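Local coordinates for protein thymidylate synthase A (Bacillus subtilis, PDB 1BKP) that probably catalyses, as a homodimer, the reductive methylation of dUMP to dTMP with 5,10-methylenetetrahydrofolate as both methyl donor and reductant, at residues A[71-76]-A[80-85]; A[124-129]-A[251-256]. All coordinates share one frame; numbering follows the deposited sequence.

Interaction 1 (A[71-76]-A[80-85])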
loop_
_atom_site.group_PDB
_atom_site.type_symbol
_atom_site.label_atom_id
_atom_site.label_comp_id
_atom_site.label_asym_id
_atom_site.label_seq_id
_atom_site.Cartn_x
_atom_site.Cartn_y
_atom_site.Cartn_z
ATOM N N LEU A 71 9.267 -7.673 16.551
ATOM C CA LEU A 71 9.086 -6.205 16.292
ATOM C C LEU A 71 10.301 -5.394 16.755
ATOM O O LEU A 71 10.818 -4.565 16.023
ATOM C CB LEU A 71 7.821 -5.718 16.997
ATOM C CG LEU A 71 7.487 -4.241 16.685
ATOM C CD1 LEU A 71 6.898 -4.130 15.260
ATOM C CD2 LEU A 71 6.538 -3.725 17.744
ATOM N N LEU A 72 10.822 -5.653 17.972
ATOM C CA LEU A 72 11.976 -4.874 18.479
ATOM C C LEU A 72 13.259 -5.100 17.675
ATOM O O LEU A 72 14.011 -4.175 17.414
ATOM C CB LEU A 72 12.242 -5.201 19.961
ATOM C CG LEU A 72 11.051 -4.865 20.896
ATOM C CD1 LEU A 72 11.298 -5.489 22.364
ATOM C CD2 LEU A 72 10.964 -3.317 20.973
ATOM N N TRP A 73 13.451 -6.329 17.219
ATOM C CA TRP A 73 14.624 -6.717 16.450
ATOM C C TRP A 73 14.575 -5.874 15.130
ATOM O O TRP A 73 15.599 -5.387 14.641
ATOM C CB TRP A 73 14.490 -8.219 16.093
ATOM C CG TRP A 73 15.535 -8.773 15.196
ATOM C CD1 TRP A 73 16.877 -8.708 15.369
ATOM C CD2 TRP A 73 15.329 -9.508 13.972
ATOM N NE1 TRP A 73 17.539 -9.352 14.332
ATOM C CE2 TRP A 73 16.604 -9.873 13.481
ATOM C CE3 TRP A 73 14.202 -9.903 13.263
ATOM C CZ2 TRP A 73 16.766 -10.609 12.319
ATOM C CZ3 TRP A 73 14.369 -10.652 12.077
ATOM C CH2 TRP A 73 15.609 -10.990 11.634
ATOM N N ILE A 74 13.429 -5.882 14.443
ATOM C CA ILE A 74 13.314 -5.113 13.198
ATOM C C ILE A 74 13.326 -3.548 13.364
ATOM O O ILE A 74 14.124 -2.813 12.670
ATOM C CB ILE A 74 11.988 -5.491 12.460
ATOM C CG1 ILE A 74 11.965 -7.032 12.093
ATOM C CG2 ILE A 74 11.831 -4.680 11.101
ATOM C CD1 ILE A 74 10.410 -7.475 11.811
ATOM N N TRP A 75 12.467 -3.046 14.239
ATOM C CA TRP A 75 12.262 -1.597 14.378
ATOM C C TRP A 75 13.123 -0.845 15.391
ATOM O O TRP A 75 13.439 0.313 15.145
ATOM C CB TRP A 75 10.806 -1.318 14.766
ATOM C CG TRP A 75 9.840 -1.449 13.570
ATOM C CD1 TRP A 75 9.355 -2.609 12.961
ATOM C CD2 TRP A 75 9.353 -0.344 12.802
ATOM N NE1 TRP A 75 8.593 -2.256 11.854
ATOM C CE2 TRP A 75 8.563 -0.881 11.737
ATOM C CE3 TRP A 75 9.493 1.047 12.923
ATOM C CZ2 TRP A 75 7.914 -0.061 10.802
ATOM C CZ3 TRP A 75 8.826 1.880 11.970
ATOM C CH2 TRP A 75 8.055 1.317 10.940
ATOM N N GLN A 76 13.565 -1.517 16.450
ATOM C CA GLN A 76 14.337 -0.875 17.505
ATOM C C GLN A 76 15.815 -1.165 17.346
ATOM O O GLN A 76 16.611 -0.231 17.220
ATOM C CB GLN A 76 13.870 -1.328 18.894
ATOM C CG GLN A 76 14.447 -0.449 19.962
ATOM C CD GLN A 76 14.254 -1.088 21.298
ATOM O OE1 GLN A 76 14.744 -2.166 21.508
ATOM N NE2 GLN A 76 13.431 -0.471 22.178
ATOM N N ASN A 80 19.785 -7.085 11.041
ATOM C CA ASN A 80 19.446 -8.122 10.102
ATOM C C ASN A 80 20.183 -9.401 10.574
ATOM O O ASN A 80 20.289 -10.334 9.833
ATOM C CB ASN A 80 19.921 -7.763 8.675
ATOM C CG ASN A 80 21.395 -7.621 8.570
ATOM O OD1 ASN A 80 22.094 -7.508 9.558
ATOM N ND2 ASN A 80 21.856 -7.504 7.386
ATOM N N ASP A 81 20.649 -9.417 11.827
ATOM C CA ASP A 81 21.437 -10.568 12.320
ATOM C C ASP A 81 20.565 -11.517 13.106
ATOM O O ASP A 81 20.118 -11.189 14.181
ATOM C CB ASP A 81 22.578 -10.079 13.187
ATOM C CG ASP A 81 23.403 -11.215 13.817
ATOM O OD1 ASP A 81 23.282 -12.374 13.459
ATOM O OD2 ASP A 81 24.183 -10.928 14.717
ATOM N N VAL A 82 20.441 -12.735 12.601
ATOM C CA VAL A 82 19.586 -13.708 13.253
ATOM C C VAL A 82 20.112 -14.071 14.671
ATOM O O VAL A 82 19.325 -14.307 15.605
ATOM C CB VAL A 82 19.301 -14.883 12.346
ATOM C CG1 VAL A 82 18.420 -15.909 13.100
ATOM C CG2 VAL A 82 18.499 -14.402 11.091
ATOM N N ASN A 83 21.421 -13.911 14.858
ATOM C CA ASN A 83 22.014 -14.172 16.179
ATOM C C ASN A 83 21.442 -13.231 17.192
ATOM O O ASN A 83 21.164 -13.649 18.295
ATOM C CB ASN A 83 23.545 -14.103 16.123
ATOM C CG ASN A 83 24.117 -15.079 15.093
ATOM O OD1 ASN A 83 24.020 -16.303 15.247
ATOM N ND2 ASN A 83 24.672 -14.539 14.011
ATOM N N ASP A 84 21.123 -11.993 16.819
ATOM C CA ASP A 84 20.528 -11.085 17.779
ATOM C C ASP A 84 19.162 -11.614 18.181
ATOM O O ASP A 84 18.719 -11.437 19.284
ATOM C CB ASP A 84 20.285 -9.679 17.195
ATOM C CG ASP A 84 21.509 -8.899 17.016
ATOM O OD1 ASP A 84 22.441 -9.112 17.809
ATOM O OD2 ASP A 84 21.532 -8.063 16.101
ATOM N N LEU A 85 18.455 -12.193 17.248
ATOM C CA LEU A 85 17.134 -12.692 17.569
ATOM C C LEU A 85 17.258 -13.972 18.413
ATOM O O LEU A 85 16.469 -14.196 19.370
ATOM C CB LEU A 85 16.401 -12.920 16.232
ATOM C CG LEU A 85 14.885 -13.077 16.234
ATOM C CD1 LEU A 85 14.113 -11.944 16.942
ATOM C CD2 LEU A 85 14.517 -13.181 14.775
#

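Interaction 2 (A[124-129]-A[251-256])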
loop_
_atom_site.group_PDB
_atom_site.type_symbol
_atom_site.label_atom_id
_atom_site.label_comp_id
_atom_site.label_asym_id
_atom_site.label_seq_id
_atom_site.Cartn_x
_atom_site.Cartn_y
_atom_site.Cartn_z
ATOM N N ASP A 124 18.220 7.492 9.679
ATOM C CA ASP A 124 17.491 6.365 9.040
ATOM C C ASP A 124 15.957 6.641 9.015
ATOM O O ASP A 124 15.451 7.688 9.517
ATOM C CB ASP A 124 17.883 5.017 9.737
ATOM C CG ASP A 124 17.442 4.944 11.197
ATOM O OD1 ASP A 124 16.319 5.431 11.571
ATOM O OD2 ASP A 124 18.248 4.437 12.003
ATOM N N GLN A 125 15.200 5.691 8.482
ATOM C CA GLN A 125 13.762 5.885 8.379
ATOM C C GLN A 125 13.036 6.011 9.668
ATOM O O GLN A 125 12.008 6.646 9.733
ATOM C CB GLN A 125 13.161 4.681 7.617
ATOM C CG GLN A 125 13.519 4.647 6.094
ATOM C CD GLN A 125 12.696 3.558 5.384
ATOM O OE1 GLN A 125 11.424 3.605 5.440
ATOM N NE2 GLN A 125 13.370 2.537 4.822
ATOM N N VAL A 126 13.497 5.328 10.705
ATOM C CA VAL A 126 12.768 5.358 11.950
ATOM C C VAL A 126 13.020 6.732 12.655
ATOM O O VAL A 126 12.062 7.382 13.083
ATOM C CB VAL A 126 13.212 4.204 12.860
ATOM C CG1 VAL A 126 12.504 4.285 14.216
ATOM C CG2 VAL A 126 12.960 2.840 12.171
ATOM N N ASP A 127 14.281 7.175 12.767
ATOM C CA ASP A 127 14.520 8.488 13.381
ATOM C C ASP A 127 13.940 9.622 12.561
ATOM O O ASP A 127 13.415 10.595 13.133
ATOM C CB ASP A 127 16.019 8.695 13.557
ATOM C CG ASP A 127 16.595 7.805 14.664
ATOM O OD1 ASP A 127 15.858 7.468 15.636
ATOM O OD2 ASP A 127 17.754 7.394 14.478
ATOM N N TYR A 128 13.878 9.436 11.240
ATOM C CA TYR A 128 13.333 10.475 10.432
ATOM C C TYR A 128 11.804 10.532 10.728
ATOM O O TYR A 128 11.209 11.595 10.990
ATOM C CB TYR A 128 13.547 10.163 8.943
ATOM C CG TYR A 128 13.056 11.309 8.090
ATOM C CD1 TYR A 128 13.853 12.449 7.897
ATOM C CD2 TYR A 128 11.787 11.282 7.522
ATOM C CE1 TYR A 128 13.410 13.507 7.150
ATOM C CE2 TYR A 128 11.335 12.332 6.769
ATOM C CZ TYR A 128 12.157 13.418 6.576
ATOM O OH TYR A 128 11.722 14.328 5.653
ATOM N N LEU A 129 11.165 9.356 10.772
ATOM C CA LEU A 129 9.724 9.315 11.070
ATOM C C LEU A 129 9.438 9.901 12.456
ATOM O O LEU A 129 8.506 10.729 12.609
ATOM C CB LEU A 129 9.252 7.813 11.096
ATOM C CG LEU A 129 7.758 7.594 11.595
ATOM C CD1 LEU A 129 6.771 8.238 10.593
ATOM C CD2 LEU A 129 7.396 6.084 11.858
ATOM N N LYS A 251 10.090 6.997 27.761
ATOM C CA LYS A 251 9.930 8.223 27.034
ATOM C C LYS A 251 10.688 8.195 25.753
ATOM O O LYS A 251 10.588 9.123 25.001
ATOM C CB LYS A 251 10.520 9.372 27.880
ATOM C CG LYS A 251 9.732 9.656 29.107
ATOM C CD LYS A 251 10.500 10.533 30.055
ATOM C CE LYS A 251 9.644 10.814 31.276
ATOM N NZ LYS A 251 10.386 11.650 32.250
ATOM N N ASP A 252 11.589 7.236 25.579
ATOM C CA ASP A 252 12.361 7.143 24.355
ATOM C C ASP A 252 12.062 5.807 23.683
ATOM O O ASP A 252 12.103 4.796 24.339
ATOM C CB ASP A 252 13.839 7.142 24.688
ATOM C CG ASP A 252 14.701 7.140 23.439
ATOM O OD1 ASP A 252 14.488 8.007 22.617
ATOM O OD2 ASP A 252 15.575 6.306 23.221
ATOM N N PHE A 253 11.775 5.804 22.369
ATOM C CA PHE A 253 11.545 4.565 21.640
ATOM C C PHE A 253 12.672 3.494 21.839
ATOM O O PHE A 253 12.434 2.286 21.817
ATOM C CB PHE A 253 11.477 4.922 20.149
ATOM C CG PHE A 253 11.090 3.754 19.264
ATOM C CD1 PHE A 253 9.758 3.300 19.236
ATOM C CD2 PHE A 253 12.055 3.106 18.488
ATOM C CE1 PHE A 253 9.391 2.190 18.427
ATOM C CE2 PHE A 253 11.672 2.037 17.710
ATOM C CZ PHE A 253 10.346 1.583 17.678
ATOM N N TYR A 254 13.887 3.961 22.031
ATOM C CA TYR A 254 15.009 3.079 22.165
ATOM C C TYR A 254 15.202 2.552 23.575
ATOM O O TYR A 254 16.062 1.723 23.761
ATOM C CB TYR A 254 16.275 3.743 21.670
ATOM C CG TYR A 254 16.128 4.071 20.220
ATOM C CD1 TYR A 254 16.254 3.068 19.257
ATOM C CD2 TYR A 254 15.828 5.359 19.810
ATOM C CE1 TYR A 254 16.076 3.354 17.877
ATOM C CE2 TYR A 254 15.641 5.664 18.439
ATOM C CZ TYR A 254 15.768 4.666 17.487
ATOM O OH TYR A 254 15.575 4.933 16.150
ATOM N N ASP A 255 14.261 2.856 24.478
ATOM C CA ASP A 255 14.381 2.376 25.851
ATOM C C ASP A 255 13.477 1.187 26.149
ATOM O O ASP A 255 13.598 0.565 27.197
ATOM C CB ASP A 255 14.004 3.495 26.841
ATOM C CG ASP A 255 15.084 4.525 26.980
ATOM O OD1 ASP A 255 16.230 4.227 26.564
ATOM O OD2 ASP A 255 14.773 5.656 27.458
ATOM N N PHE A 256 12.567 0.850 25.246
ATOM C CA PHE A 256 11.614 -0.213 25.492
ATOM C C PHE A 256 12.299 -1.582 25.487
ATOM O O PHE A 256 13.279 -1.776 24.787
ATOM C CB PHE A 256 10.507 -0.202 24.396
ATOM C CG PHE A 256 9.425 0.840 24.595
ATOM C CD1 PHE A 256 8.456 0.645 25.568
ATOM C CD2 PHE A 256 9.357 1.969 23.758
ATOM C CE1 PHE A 256 7.383 1.550 25.746
ATOM C CE2 PHE A 256 8.330 2.912 23.860
ATOM C CZ PHE A 256 7.298 2.708 24.881
#

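Interaction 1 (A[71-76]-A[80-85])
Trp73, near the C-terminal end of helix 64-75, lays its indole against the first turn of helix 82-86, a contact between two consecutive helices joined by a short loop and carried almost wholly by one aromatic side chain. With CG anti to the backbone N (chi1 174°), the ring reaches out from its own helix toward the start of the next. Leu85 covers one face: its CD2 sits 3.7 Å from the centroid of the six-membered ring, a CH-pi contact, while CD1 packs against Trp73 CB at 3.8 Å. The indole nitrogen is used as well. Trp73 NE1 donates to Asp81 O at 3.2 Å, a bent bond arriving from above the carbonyl plane, and Asp84 N donates to the same oxygen from the opposite face of that plane. Asp81 is also the N-cap, its OD1 accepting from Asn83 N at 2.8 Å, so the residue that meets the indole also starts the helix. Asp84 CB lies 4.0 Å from Trp73 NE1, its carboxylate turned aside to Ser79 OG. With an alanine at Trp73, Leu85 is likely to face a gap and Asp81 O to lose its indole donor. Beyond the pair, Trp93 meets Trp73 edge-to-face and also touches Leu85, while Leu71 and Trp75, on the same helix as Trp73, pack on helix 188-206.

Interaction 2 (A[124-129]-A[251-256])
Tyr254 and Phe253 bring the loop between strands 243-246 and 261-264 against the first turn of helix 125-135, where Val126 and Asp127 receive them. The loop approaches through Asp252: its OD2 accepts a weak bond from Tyr254 N, and Asp252 O accepts from Asp255 N at 2.9 Å. Phe253 comes next. Its CE2 lies 4.2 Å from Val126 CG1, a light apolar touch, and its CD2 stands over the centre of the Tyr254 ring, 4.0 Å above the plane, backing one face of the phenol.

Tyr254 makes the polar link. Its CG lies anti to the carbonyl carbon (chi1 -62°), and from there the ring extends to the helix, where Tyr254 OH donates to Asp127 OD1 at 2.6 Å. The carboxylate oxygen lies at the ring edge, near its plane, but the hydroxyl meets it from above the carboxylate plane; the two planes are 63° apart. Val126 CG1 packs beside the same hydroxyl, 3.7 Å from Tyr254 OH. Lys78 NZ also hydrogen-bonds Tyr254 OH and forms a salt bridge with Asp124 OD2, so the phenol belongs to a small charged cluster. Within the helix, Asp124 is the N-cap: its OD1 accepts from Asp127 N at 2.9 Å in a nearly straight bond (170°), fixing the backbone of the residue that takes the tyrosine.

Around this contact, Val126 and Phe253 both rest on Trp75 of helix 64-75. Val126 also touches Leu111 of helix 108-112, and Phe253 packs on Met201 and Ile202 of helix 188-206.

In the fold
Interaction 1 closes before interaction 2 opens along the chain, yet their centres lie only about 14 Å apart. The C-terminal end of helix 64-75 and the residue after it join them: Trp73 faces helix 82-86, whereas Gln76 turns to the 251-256 loop, its NE2 probably donating to the carbonyl oxygens of both Phe253 and Phe256. Helix 188-206 packs against residues of both. The 122-residue step between the segments of interaction 2 brings a late loop back beside this early helix, so parts distant in sequence meet at its end. Interaction 2 lies away from the active site and the predicted ligand-binding residues; in interaction 1, the Trp73 side chain is about 11 Å from that of Asn191, a predicted dUMP-binding residue.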